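PDB 3B4U: dihydrodipicolinate synthase from Agrobacterium tumefaciens, which probably catalyses the condensation of pyruvate with aspartate semialdehyde, an early step of lysine biosynthesis, through a Schiff base formed with pyruvate. Local coordinates for residues V21-D24 / A25-H29; A68-P72 / S73-T77; V151-V154 / G155-A159; Q219-R222 / A223-D227. All coordinates share one frame; numbering follows the deposited sequence.

Overall arrangement
The four contacts are local pieces of a TIM barrel, whose parallel strands form the inner wall and whose helices surround it. They follow one another in series along the chain. Contact 1 begins helix 23-35 between strands 6-10 and 40-43, and contact 2 leads from helix 57-67 into strand 75-79. These two are neighbours, centres about 14 Å apart, and pack directly: Ile27 CD1 lies 3.8 Å from Ala68 CB. Contact 3, in helix 151-160, sits on the opposite side of the chain's centre from contact 1, about 37 Å between centres. Contact 4 ends helix 218-225 beside strands 6-10 and 208-211, where the first and last strands adjoin. Contacts 1, 3 and 4 thus belong to the outer helices and contact 2 to a helix-to-strand connection.

Contact 1 (V21-D24 / A25-H29)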
ATOM      1  N   VAL B  21       9.149 -17.049   7.690  1.00  8.84           N
ATOM      2  CA  VAL B  21       9.326 -17.675   6.387  1.00  8.12           C
ATOM      3  C   VAL B  21      10.144 -18.945   6.517  1.00  8.60           C
ATOM      4  O   VAL B  21      11.163 -18.958   7.190  1.00  9.07           O
ATOM      5  CB  VAL B  21       9.947 -16.669   5.406  1.00  8.04           C
ATOM      6  CG1 VAL B  21      10.312 -17.360   4.046  1.00  9.37           C
ATOM      7  CG2 VAL B  21       8.999 -15.500   5.177  1.00  9.48           C
ATOM      8  N   ASP B  22       9.684 -20.023   5.897  1.00  8.20           N
ATOM      9  CA  ASP B  22      10.462 -21.273   5.798  1.00  8.23           C
ATOM     10  C   ASP B  22      11.379 -21.159   4.620  1.00  8.49           C
ATOM     11  O   ASP B  22      11.044 -21.504   3.492  1.00  8.30           O
ATOM     12  CB  ASP B  22       9.524 -22.468   5.685  1.00  9.60           C
ATOM     13  CG  ASP B  22      10.226 -23.789   5.833  1.00 11.36           C
ATOM     14  OD1 ASP B  22      11.404 -23.878   5.492  1.00 10.57           O
ATOM     15  OD2 ASP B  22       9.574 -24.773   6.245  1.00 16.51           O
ATOM     16  N   ILE B  23      12.554 -20.609   4.870  1.00  8.30           N
ATOM     17  CA  ILE B  23      13.446 -20.276   3.783  1.00  9.44           C
ATOM     18  C   ILE B  23      13.936 -21.520   3.030  1.00  8.60           C
ATOM     19  O   ILE B  23      14.023 -21.503   1.796  1.00  8.62           O
ATOM     20  CB  ILE B  23      14.631 -19.412   4.277  1.00  9.39           C
ATOM     21  CG1 ILE B  23      15.465 -18.908   3.108  1.00  9.99           C
ATOM     22  CG2 ILE B  23      15.548 -20.181   5.250  1.00 13.65           C
ATOM     23  CD1 ILE B  23      14.725 -18.089   2.098  1.00 10.75           C
ATOM     24  N   ASP B  24      14.195 -22.619   3.733  1.00  9.95           N
ATOM     25  CA  ASP B  24      14.627 -23.819   3.026  1.00 10.47           C
ATOM     26  C   ASP B  24      13.536 -24.343   2.114  1.00  9.19           C
ATOM     27  O   ASP B  24      13.841 -24.738   0.983  1.00  9.87           O
ATOM     28  CB  ASP B  24      15.069 -24.928   4.009  1.00 13.16           C
ATOM     29  CG  ASP B  24      16.331 -24.581   4.788  1.00 17.17           C
ATOM     30  OD1 ASP B  24      17.060 -23.641   4.418  1.00 20.04           O
ATOM     31  OD2 ASP B  24      16.598 -25.311   5.770  1.00 24.80           O
ATOM     32  N   ALA B  25      12.306 -24.367   2.593  1.00  9.24           N
ATOM     33  CA  ALA B  25      11.180 -24.820   1.764  1.00  9.09           C
ATOM     34  C   ALA B  25      10.979 -23.898   0.571  1.00  8.51           C
ATOM     35  O   ALA B  25      10.667 -24.364  -0.543  1.00  8.38           O
ATOM     36  CB  ALA B  25       9.890 -24.880   2.576  1.00  9.68           C
ATOM     37  N   MET B  26      11.214 -22.599   0.774  1.00  6.80           N
ATOM     38  CA  MET B  26      11.028 -21.631  -0.296  1.00  6.83           C
ATOM     39  C   MET B  26      12.040 -21.834  -1.405  1.00  6.71           C
ATOM     40  O   MET B  26      11.700 -21.826  -2.593  1.00  7.12           O
ATOM     41  CB  MET B  26      11.101 -20.229   0.286  1.00  6.31           C
ATOM     42  CG  MET B  26      10.672 -19.157  -0.670  1.00  6.81           C
ATOM     43  SD  MET B  26      10.703 -17.447   0.237  1.00  2.76           S
ATOM     44  CE  MET B  26      10.230 -16.312  -1.251  1.00  8.29           C
ATOM     45  N   ILE B  27      13.293 -22.029  -1.004  1.00  7.17           N
ATOM     46  CA  ILE B  27      14.359 -22.255  -1.962  1.00  7.62           C
ATOM     47  C   ILE B  27      14.142 -23.575  -2.702  1.00  7.65           C
ATOM     48  O   ILE B  27      14.336 -23.664  -3.896  1.00  7.65           O
ATOM     49  CB  ILE B  27      15.733 -22.195  -1.264  1.00  7.89           C
ATOM     50  CG1 ILE B  27      16.007 -20.745  -0.869  1.00  8.72           C
ATOM     51  CG2 ILE B  27      16.825 -22.745  -2.127  1.00  9.34           C
ATOM     52  CD1 ILE B  27      17.146 -20.526   0.111  1.00 10.32           C
ATOM     53  N   ALA B  28      13.750 -24.616  -1.981  1.00  7.56           N
ATOM     54  CA  ALA B  28      13.487 -25.916  -2.620  1.00  8.49           C
ATOM     55  C   ALA B  28      12.335 -25.825  -3.641  1.00  7.78           C
ATOM     56  O   ALA B  28      12.403 -26.416  -4.720  1.00  7.85           O
ATOM     57  CB  ALA B  28      13.204 -26.990  -1.545  1.00  9.18           C
ATOM     58  N   HIS B  29      11.323 -25.049  -3.301  1.00  7.16           N
ATOM     59  CA  HIS B  29      10.217 -24.816  -4.217  1.00  7.26           C
ATOM     60  C   HIS B  29      10.684 -24.051  -5.450  1.00  6.91           C
ATOM     61  O   HIS B  29      10.332 -24.411  -6.572  1.00  7.40           O
ATOM     62  CB  HIS B  29       9.074 -24.120  -3.478  1.00  7.30           C
ATOM     63  CG  HIS B  29       7.913 -23.817  -4.339  1.00  6.92           C
ATOM     64  ND1 HIS B  29       7.207 -24.793  -5.002  1.00  7.19           N
ATOM     65  CD2 HIS B  29       7.338 -22.628  -4.629  1.00  6.77           C
ATOM     66  CE1 HIS B  29       6.236 -24.195  -5.677  1.00  6.42           C
ATOM     67  NE2 HIS B  29       6.286 -22.883  -5.477  1.00  7.10           N
TER
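Asp22 is the N-cap of helix 23-35, the helix of the first beta-alpha-beta unit of the TIM barrel, and its carboxylate reaches forward to Ala25, three residues on. OD1 accepts from Ala25 N at 3.1 Å in a nearly straight bond (164°), the N-H arriving from above the carboxylate plane and not within it. CG stands anti to the backbone N of Asp22 (chi1 -169°), which carries the carboxylate over the start of the helix. There it also rests against the Ala25 methyl, OD1 being 3.4 Å from Ala25 CB. The main chain of Asp22 joins in: its O takes Met26 N at 2.9 Å, and the next bonds, Ile27 N to Ile23 O and Ala28 N to Asp24 O, continue the helix. A first-turn amide thus finds its acceptor in a side chain, and the negative carboxylate would also suit the positive end of the helix dipole. In the apolar part, the extended chain of Met26 brings SD to 3.8 Å from Val21 CG1, linking the residue before the cap to the first turn. Met26 also packs on Ile61 and Phe65 of helix 57-67, while Ile23 reaches Ser64 of the same helix. On the side toward helix 57-67, Ile23 and Ile27 lean across each other at a slant, with Ile23 CG1 3.8 Å from Ile27 CD1.

Contact 2 (A68-P72 / S73-T77); sequences AGIAP and SRIVT
Ile70 and Ile75 meet branch to branch, their side chains crossing at about a right angle. The CG2 methyl of Ile70 touches the longer arm of Ile75, 3.9 Å from its CG1 and 4.0 Å from its CD1. Two torsions prepare this: Ile70 holds CG2 anti to its backbone N, and Ile75 swings CG1 to the side of its own N (chi1 -60°), back over the turn. There the same arm brushes the backbone, CG1 lying 3.7 Å from Ala71 O. The chain between them makes two overlapping beta turns, a short 3-10 turn that ends the loop after helix 57-67 and delivers the chain into strand 75-79 of the barrel. Arg74 N bonds to Ala71 O at 2.8 Å, and Ile75 N to Pro72 O at 2.9 Å. Upstream, Gly69, with positive phi, closes the helix in a Schellman motif. The isoleucine pair is buried under both neighbouring helices: Ile70 lies on Ile27 and Ala30 of helix 23-35, and Ile75 on Leu62 of helix 57-67. The outer side of the turn is more polar. Ser73 tucks OG between its backbone N and carbonyl carbon, which places it 3.9 Å from Ala71 CB. Arg74 runs straight from CG to NE, and its guanidinium comes obliquely past the same methyl, NH1 4.1 Å from Ala71 CB.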
ATOM      1  N   ALA B  68      22.363 -19.892  -1.457  1.00  8.71           N
ATOM      2  CA  ALA B  68      21.939 -21.243  -1.818  1.00  9.43           C
ATOM      3  C   ALA B  68      22.252 -21.556  -3.297  1.00  9.49           C
ATOM      4  O   ALA B  68      21.935 -22.630  -3.781  1.00 10.86           O
ATOM      5  CB  ALA B  68      20.462 -21.435  -1.532  1.00  9.78           C
ATOM      6  N   GLY B  69      22.760 -20.592  -4.023  1.00  8.90           N
ATOM      7  CA  GLY B  69      23.290 -20.857  -5.345  1.00  8.58           C
ATOM      8  C   GLY B  69      22.364 -20.649  -6.502  1.00  8.92           C
ATOM      9  O   GLY B  69      22.745 -20.964  -7.612  1.00  9.29           O
ATOM     10  N   ILE B  70      21.174 -20.122  -6.253  1.00  8.29           N
ATOM     11  CA  ILE B  70      20.302 -19.751  -7.348  1.00  8.93           C
ATOM     12  C   ILE B  70      20.887 -18.505  -7.999  1.00  8.40           C
ATOM     13  O   ILE B  70      21.210 -17.530  -7.328  1.00  9.43           O
ATOM     14  CB  ILE B  70      18.846 -19.544  -6.878  1.00  8.89           C
ATOM     15  CG1 ILE B  70      18.247 -20.892  -6.459  1.00 10.57           C
ATOM     16  CG2 ILE B  70      18.003 -18.936  -8.009  1.00  9.70           C
ATOM     17  CD1 ILE B  70      16.911 -20.812  -5.765  1.00 11.30           C
ATOM     18  N   ALA B  71      21.070 -18.545  -9.305  1.00  8.66           N
ATOM     19  CA  ALA B  71      21.692 -17.433 -10.011  1.00  9.65           C
ATOM     20  C   ALA B  71      20.839 -16.177  -9.866  1.00  8.99           C
ATOM     21  O   ALA B  71      19.634 -16.237 -10.116  1.00  8.23           O
ATOM     22  CB  ALA B  71      21.829 -17.788 -11.501  1.00 10.90           C
ATOM     23  N   PRO B  72      21.437 -15.026  -9.519  1.00  9.11           N
ATOM     24  CA  PRO B  72      20.650 -13.798  -9.475  1.00  9.18           C
ATOM     25  C   PRO B  72      19.908 -13.509 -10.783  1.00  8.43           C
ATOM     26  O   PRO B  72      18.803 -12.972 -10.750  1.00  8.09           O
ATOM     27  CB  PRO B  72      21.707 -12.730  -9.167  1.00 10.11           C
ATOM     28  CG  PRO B  72      22.732 -13.410  -8.348  1.00 10.77           C
ATOM     29  CD  PRO B  72      22.785 -14.835  -8.951  1.00 10.60           C
ATOM     30  N   SER B  73      20.491 -13.872 -11.923  1.00  8.88           N
ATOM     31  CA  SER B  73      19.830 -13.690 -13.197  1.00  9.35           C
ATOM     32  C   SER B  73      18.601 -14.549 -13.414  1.00  8.65           C
ATOM     33  O   SER B  73      17.893 -14.364 -14.406  1.00  9.68           O
ATOM     34  CB  SER B  73      20.820 -13.894 -14.327  1.00 10.38           C
ATOM     35  OG  SER B  73      21.316 -15.215 -14.334  1.00 11.79           O
ATOM     36  N   ARG B  74      18.341 -15.477 -12.499  1.00  8.23           N
ATOM     37  CA  ARG B  74      17.106 -16.242 -12.491  1.00  8.52           C
ATOM     38  C   ARG B  74      16.139 -15.784 -11.403  1.00  7.46           C
ATOM     39  O   ARG B  74      15.162 -16.473 -11.145  1.00  7.09           O
ATOM     40  CB  ARG B  74      17.404 -17.732 -12.369  1.00  9.38           C
ATOM     41  CG  ARG B  74      18.084 -18.270 -13.639  1.00 10.29           C
ATOM     42  CD  ARG B  74      18.223 -19.743 -13.621  1.00 13.04           C
ATOM     43  NE  ARG B  74      18.909 -20.205 -14.814  1.00 14.24           N
ATOM     44  CZ  ARG B  74      20.107 -20.808 -14.854  1.00 14.96           C
ATOM     45  NH1 ARG B  74      20.852 -21.076 -13.760  1.00 15.91           N
ATOM     46  NH2 ARG B  74      20.554 -21.170 -16.038  1.00 17.75           N
ATOM     47  N   ILE B  75      16.368 -14.594 -10.839  1.00  6.67           N
ATOM     48  CA  ILE B  75      15.516 -14.043  -9.793  1.00  6.46           C
ATOM     49  C   ILE B  75      14.991 -12.694 -10.238  1.00  6.04           C
ATOM     50  O   ILE B  75      15.732 -11.816 -10.668  1.00  6.98           O
ATOM     51  CB  ILE B  75      16.292 -13.868  -8.476  1.00  6.80           C
ATOM     52  CG1 ILE B  75      16.817 -15.211  -7.991  1.00  7.39           C
ATOM     53  CG2 ILE B  75      15.411 -13.219  -7.402  1.00  8.40           C
ATOM     54  CD1 ILE B  75      17.750 -15.122  -6.788  1.00  9.07           C
ATOM     55  N   VAL B  76      13.677 -12.529 -10.139  1.00  5.75           N
ATOM     56  CA  VAL B  76      12.977 -11.250 -10.298  1.00  5.86           C
ATOM     57  C   VAL B  76      12.449 -10.880  -8.921  1.00  5.46           C
ATOM     58  O   VAL B  76      11.971 -11.757  -8.201  1.00  6.16           O
ATOM     59  CB  VAL B  76      11.818 -11.394 -11.308  1.00  5.72           C
ATOM     60  CG1 VAL B  76      10.985 -10.127 -11.427  1.00  6.64           C
ATOM     61  CG2 VAL B  76      12.357 -11.838 -12.677  1.00  7.05           C
ATOM     62  N   THR B  77      12.533  -9.612  -8.513  1.00  5.58           N
ATOM     63  CA  THR B  77      11.976  -9.197  -7.235  1.00  5.19           C
ATOM     64  C   THR B  77      10.824  -8.239  -7.417  1.00  5.15           C
ATOM     65  O   THR B  77      10.975  -7.181  -8.052  1.00  5.86           O
ATOM     66  CB  THR B  77      13.039  -8.568  -6.332  1.00  6.44           C
ATOM     67  OG1 THR B  77      13.605  -7.429  -6.965  1.00  7.89           O
ATOM     68  CG2 THR B  77      14.146  -9.538  -6.030  1.00  7.80           C
TER

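Contact 3 (V151-V154 / G155-A159)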
ATOM      1  N   VAL B 151      -1.773   2.437 -21.703  1.00  8.78           N
ATOM      2  CA  VAL B 151      -0.882   2.284 -22.843  1.00  9.22           C
ATOM      3  C   VAL B 151      -0.079   3.556 -23.073  1.00  8.87           C
ATOM      4  O   VAL B 151       1.125   3.516 -23.330  1.00  8.79           O
ATOM      5  CB  VAL B 151      -1.671   1.865 -24.109  1.00  9.87           C
ATOM      6  CG1 VAL B 151      -0.760   1.830 -25.325  1.00 11.86           C
ATOM      7  CG2 VAL B 151      -2.363   0.500 -23.880  1.00 12.47           C
ATOM      8  N   GLU B 152      -0.736   4.700 -22.930  1.00  9.33           N
ATOM      9  CA  GLU B 152      -0.100   5.989 -23.123  0.50  9.06           C
ATOM     10  C   GLU B 152       1.027   6.203 -22.091  1.00  8.87           C
ATOM     11  O   GLU B 152       2.121   6.663 -22.428  1.00  8.58           O
ATOM     12  CB  GLU B 152      -1.169   7.079 -23.037  0.50  9.94           C
ATOM     13  CG  GLU B 152      -2.155   7.070 -24.213  0.50 11.04           C
ATOM     14  CD  GLU B 152      -3.332   6.034 -24.175  0.50 12.77           C
ATOM     15  OE1 GLU B 152      -3.629   5.259 -23.211  0.50 11.01           O
ATOM     16  OE2 GLU B 152      -4.035   6.020 -25.202  0.50 16.97           O
ATOM     17  N   LEU B 153       0.758   5.868 -20.830  1.00  8.28           N
ATOM     18  CA  LEU B 153       1.779   5.977 -19.791  1.00  7.99           C
ATOM     19  C   LEU B 153       2.952   5.073 -20.092  1.00  7.33           C
ATOM     20  O   LEU B 153       4.097   5.480 -19.961  1.00  7.00           O
ATOM     21  CB  LEU B 153       1.170   5.646 -18.426  1.00  7.54           C
ATOM     22  CG  LEU B 153       2.210   5.671 -17.299  1.00  7.95           C
ATOM     23  CD1 LEU B 153       2.862   7.048 -17.096  1.00  9.12           C
ATOM     24  CD2 LEU B 153       1.563   5.196 -16.007  1.00 10.07           C
ATOM     25  N   VAL B 154       2.675   3.823 -20.472  1.00  6.94           N
ATOM     26  CA  VAL B 154       3.761   2.890 -20.833  1.00  7.57           C
ATOM     27  C   VAL B 154       4.616   3.516 -21.942  1.00  7.53           C
ATOM     28  O   VAL B 154       5.827   3.480 -21.860  1.00  7.71           O
ATOM     29  CB  VAL B 154       3.223   1.530 -21.228  1.00  7.62           C
ATOM     30  CG1 VAL B 154       4.319   0.675 -21.803  1.00  8.71           C
ATOM     31  CG2 VAL B 154       2.566   0.828 -20.026  1.00  7.80           C
ATOM     32  N   GLY B 155       3.983   4.148 -22.935  1.00  7.80           N
ATOM     33  CA  GLY B 155       4.735   4.799 -24.021  1.00  7.75           C
ATOM     34  C   GLY B 155       5.607   5.928 -23.504  1.00  7.51           C
ATOM     35  O   GLY B 155       6.729   6.070 -23.941  1.00  8.26           O
ATOM     36  N   ARG B 156       5.094   6.754 -22.594  1.00  7.00           N
ATOM     37  CA  ARG B 156       5.869   7.830 -22.003  1.00  7.36           C
ATOM     38  C   ARG B 156       7.064   7.290 -21.250  1.00  7.37           C
ATOM     39  O   ARG B 156       8.147   7.825 -21.287  1.00  7.58           O
ATOM     40  CB  ARG B 156       5.013   8.750 -21.131  1.00  7.82           C
ATOM     41  CG  ARG B 156       3.959   9.512 -21.922  1.00  7.91           C
ATOM     42  CD  ARG B 156       2.896  10.115 -21.037  1.00  8.79           C
ATOM     43  NE  ARG B 156       3.442  11.185 -20.212  1.00  8.67           N
ATOM     44  CZ  ARG B 156       2.744  11.829 -19.280  1.00  8.44           C
ATOM     45  NH1 ARG B 156       1.525  11.432 -18.947  1.00  9.42           N
ATOM     46  NH2 ARG B 156       3.274  12.846 -18.634  1.00  8.73           N
ATOM     47  N   LEU B 157       6.860   6.207 -20.494  1.00  7.27           N
ATOM     48  CA  LEU B 157       7.940   5.598 -19.739  1.00  7.48           C
ATOM     49  C   LEU B 157       9.002   5.001 -20.662  1.00  7.21           C
ATOM     50  O   LEU B 157      10.192   5.162 -20.421  1.00  8.05           O
ATOM     51  CB  LEU B 157       7.384   4.534 -18.791  1.00  7.70           C
ATOM     52  CG  LEU B 157       6.517   5.074 -17.652  1.00  7.75           C
ATOM     53  CD1 LEU B 157       5.820   3.885 -16.926  1.00  9.70           C
ATOM     54  CD2 LEU B 157       7.299   5.912 -16.706  1.00  8.62           C
ATOM     55  N   LYS B 158       8.561   4.278 -21.680  1.00  7.70           N
ATOM     56  CA  LYS B 158       9.497   3.672 -22.632  1.00  8.29           C
ATOM     57  C   LYS B 158      10.328   4.732 -23.334  1.00  8.13           C
ATOM     58  O   LYS B 158      11.523   4.568 -23.512  1.00  9.34           O
ATOM     59  CB  LYS B 158       8.713   2.858 -23.643  1.00  9.12           C
ATOM     60  CG  LYS B 158       9.551   2.085 -24.611  1.00 10.20           C
ATOM     61  CD  LYS B 158       8.705   1.295 -25.589  1.00 11.38           C
ATOM     62  CE  LYS B 158       8.325   2.084 -26.846  1.00 12.75           C
ATOM     63  NZ  LYS B 158       7.423   1.261 -27.707  1.00 12.25           N
ATOM     64  N   ALA B 159       9.688   5.820 -23.751  1.00  8.21           N
ATOM     65  CA  ALA B 159      10.384   6.901 -24.471  1.00  8.30           C
ATOM     66  C   ALA B 159      11.415   7.570 -23.594  1.00  8.98           C
ATOM     67  O   ALA B 159      12.509   7.875 -24.055  1.00  9.64           O
ATOM     68  CB  ALA B 159       9.367   7.917 -24.991  1.00  9.49           C
TER
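Leu153 and Leu157, one turn apart on helix 151-160, carry the apolar part of this contact on the outer layer of the TIM barrel. Their chains slant across each other, Leu153 CG lying 4.0 Å from Leu157 CD1. Different first torsions bring them together: Leu153 turns CG anti to its backbone N, whereas Leu157 keeps CG beside its N (chi1 -67°), with CG leaning back to 3.4 Å from Leu153 O. Both then pack on helix 115-129, Leu153 against Leu118 and Leu157 against Phe119 and Phe122. Backbone bonds form the second group. Gly155 N, Arg156 N, Leu157 N and Lys158 N donate in turn to the carbonyls of Val151, Glu152, Leu153 and Val154, at 2.9 to 3.0 Å. Arg156 CG also comes within 3.4 Å of Glu152 O. The third group points out of the two segments: Arg156 forms a salt bridge with Asp116, Glu152 with Arg180 and Lys158 with Asp187. The chemistry implies a helix whose leucines and valines are buried against helices 115-129 and 175-185 and strand 165-170, while its charged ends add polar ties to residues of both flanking helices or just beyond.

Contact 4 (Q219-R222 / A223-D227); sequences QEVR and AMAVD
The Arg222 guanidinium carries Val226 over one face. Val226 CG2 stands 3.9 Å above its plane, displaced toward the rim, while CG1 reaches NH2 at 3.8 Å. Three polar partners meet its nitrogens: Asp39 by a salt bridge and Gly37 O by a hydrogen bond, both at NH1, and a water that accepts from NH2 at 3.1 Å. That water in turn donates to Asp227 OD1 at 2.9 Å, so the carboxylate is coupled to the arginine through solvent and not by direct contact. With these partners and a valine against it, the group is probably well fixed in rotation. Its chain runs extended from CG to NE, with CG anti to the backbone N (chi1 -174°), and passes slantwise across Val226, whose CG2 also touches Arg222 CG. The backbones of the same two residues are also bonded, Val226 N to Arg222 O at 2.8 Å. Val221 and Ala225 face inward, both touching Leu7 of strand 6-10, and Ala225 N bonds to Val221 O at 2.8 Å. As the chain leaves helix 218-225, these i to i+4 bonds are joined by a weak i to i+3 bond, Met224 N to Val221 O, and a weak i to i+5 bond, Asp227 N to Arg222 O at 3.3 Å. The arrangement is the C-terminal end of an outer-layer helix of the TIM barrel, lying against adjoining strands 6-10 and 208-211.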
ATOM      1  N   GLN B 219       5.001 -27.116 -16.311  1.00  8.18           N
ATOM      2  CA  GLN B 219       5.115 -27.489 -17.714  1.00  9.19           C
ATOM      3  C   GLN B 219       3.931 -27.021 -18.544  1.00  8.55           C
ATOM      4  O   GLN B 219       4.091 -26.575 -19.680  1.00  8.14           O
ATOM      5  CB  GLN B 219       5.297 -29.001 -17.848  1.00 10.64           C
ATOM      6  CG  GLN B 219       6.726 -29.434 -17.686  1.00 14.68           C
ATOM      7  CD  GLN B 219       7.548 -29.038 -18.896  1.00 17.22           C
ATOM      8  OE1 GLN B 219       7.245 -29.457 -20.026  1.00 22.18           O
ATOM      9  NE2 GLN B 219       8.602 -28.271 -18.692  1.00 18.99           N
ATOM     10  N   GLU B 220       2.748 -27.109 -17.971  1.00  7.83           N
ATOM     11  CA  GLU B 220       1.553 -26.716 -18.695  1.00  7.97           C
ATOM     12  C   GLU B 220       1.540 -25.216 -18.990  1.00  7.79           C
ATOM     13  O   GLU B 220       1.204 -24.765 -20.084  1.00  7.86           O
ATOM     14  CB  GLU B 220       0.281 -27.103 -17.917  1.00  8.50           C
ATOM     15  CG  GLU B 220       0.038 -28.607 -17.817  1.00  9.20           C
ATOM     16  CD  GLU B 220       0.847 -29.352 -16.777  1.00 11.74           C
ATOM     17  OE1 GLU B 220       1.650 -28.744 -16.029  1.00 10.59           O
ATOM     18  OE2 GLU B 220       0.675 -30.585 -16.725  1.00 13.24           O
ATOM     19  N   VAL B 221       1.940 -24.416 -18.015  1.00  7.49           N
ATOM     20  CA  VAL B 221       2.035 -22.974 -18.231  1.00  7.13           C
ATOM     21  C   VAL B 221       3.167 -22.653 -19.204  1.00  7.28           C
ATOM     22  O   VAL B 221       3.028 -21.747 -20.012  1.00  7.14           O
ATOM     23  CB  VAL B 221       2.134 -22.177 -16.913  1.00  7.55           C
ATOM     24  CG1 VAL B 221       2.230 -20.693 -17.210  1.00  8.23           C
ATOM     25  CG2 VAL B 221       0.914 -22.457 -16.009  1.00  8.65           C
ATOM     26  N   ARG B 222       4.290 -23.372 -19.136  1.00  7.12           N
ATOM     27  CA  ARG B 222       5.375 -23.112 -20.078  1.00  7.37           C
ATOM     28  C   ARG B 222       4.928 -23.251 -21.534  1.00  7.32           C
ATOM     29  O   ARG B 222       5.303 -22.462 -22.388  1.00  7.28           O
ATOM     30  CB  ARG B 222       6.574 -24.013 -19.768  1.00  8.03           C
ATOM     31  CG  ARG B 222       7.765 -23.660 -20.622  1.00  8.89           C
ATOM     32  CD  ARG B 222       8.962 -24.594 -20.430  1.00  9.80           C
ATOM     33  NE  ARG B 222      10.009 -24.247 -21.392  1.00 12.11           N
ATOM     34  CZ  ARG B 222      10.854 -23.235 -21.299  1.00 12.53           C
ATOM     35  NH1 ARG B 222      10.930 -22.457 -20.204  1.00 12.66           N
ATOM     36  NH2 ARG B 222      11.642 -22.991 -22.333  1.00 14.00           N
ATOM     37  N   ALA B 223       4.098 -24.252 -21.799  1.00  7.96           N
ATOM     38  CA  ALA B 223       3.633 -24.473 -23.175  1.00  7.85           C
ATOM     39  C   ALA B 223       2.862 -23.260 -23.667  1.00  8.12           C
ATOM     40  O   ALA B 223       2.897 -22.944 -24.853  1.00  9.55           O
ATOM     41  CB  ALA B 223       2.800 -25.722 -23.237  1.00  9.56           C
ATOM     42  N   MET B 224       2.168 -22.571 -22.773  1.00  7.21           N
ATOM     43  CA  MET B 224       1.427 -21.370 -23.106  1.00  7.03           C
ATOM     44  C   MET B 224       2.346 -20.140 -23.203  1.00  7.34           C
ATOM     45  O   MET B 224       2.342 -19.420 -24.200  1.00  8.19           O
ATOM     46  CB  MET B 224       0.360 -21.102 -22.037  1.00  7.50           C
ATOM     47  CG  MET B 224      -0.636 -22.234 -21.828  1.00  7.32           C
ATOM     48  SD  MET B 224      -1.652 -22.102 -20.218  1.00  4.71           S
ATOM     49  CE  MET B 224      -2.876 -20.870 -20.816  1.00 11.91           C
ATOM     50  N   ALA B 225       3.142 -19.915 -22.166  1.00  6.89           N
ATOM     51  CA  ALA B 225       3.915 -18.683 -21.979  1.00  7.65           C
ATOM     52  C   ALA B 225       5.112 -18.619 -22.901  1.00  7.54           C
ATOM     53  O   ALA B 225       5.518 -17.526 -23.290  1.00  7.79           O
ATOM     54  CB  ALA B 225       4.395 -18.583 -20.513  1.00  8.01           C
ATOM     55  N   VAL B 226       5.708 -19.777 -23.215  1.00  8.37           N
ATOM     56  CA  VAL B 226       6.914 -19.832 -24.039  1.00  9.11           C
ATOM     57  C   VAL B 226       6.555 -20.313 -25.426  1.00  9.34           C
ATOM     58  O   VAL B 226       6.958 -19.695 -26.418  1.00 10.61           O
ATOM     59  CB  VAL B 226       8.005 -20.707 -23.375  1.00  9.52           C
ATOM     60  CG1 VAL B 226       9.235 -20.853 -24.297  1.00 10.97           C
ATOM     61  CG2 VAL B 226       8.388 -20.103 -22.041  1.00 10.27           C
ATOM     62  N   ASP B 227       5.807 -21.412 -25.527  1.00  9.57           N
ATOM     63  CA  ASP B 227       5.545 -22.048 -26.820  1.00 10.31           C
ATOM     64  C   ASP B 227       4.299 -21.518 -27.521  1.00  9.50           C
ATOM     65  O   ASP B 227       4.063 -21.858 -28.678  1.00 11.21           O
ATOM     66  CB  ASP B 227       5.472 -23.566 -26.673  1.00 11.60           C
ATOM     67  CG  ASP B 227       6.719 -24.178 -26.108  1.00 13.69           C
ATOM     68  OD1 ASP B 227       7.805 -23.568 -26.180  1.00 17.24           O
ATOM     69  OD2 ASP B 227       6.588 -25.298 -25.585  1.00 18.25           O
TER
HETATM   70  O   HOH W   1      10.227 -24.368 -24.732  1.00 23.54           O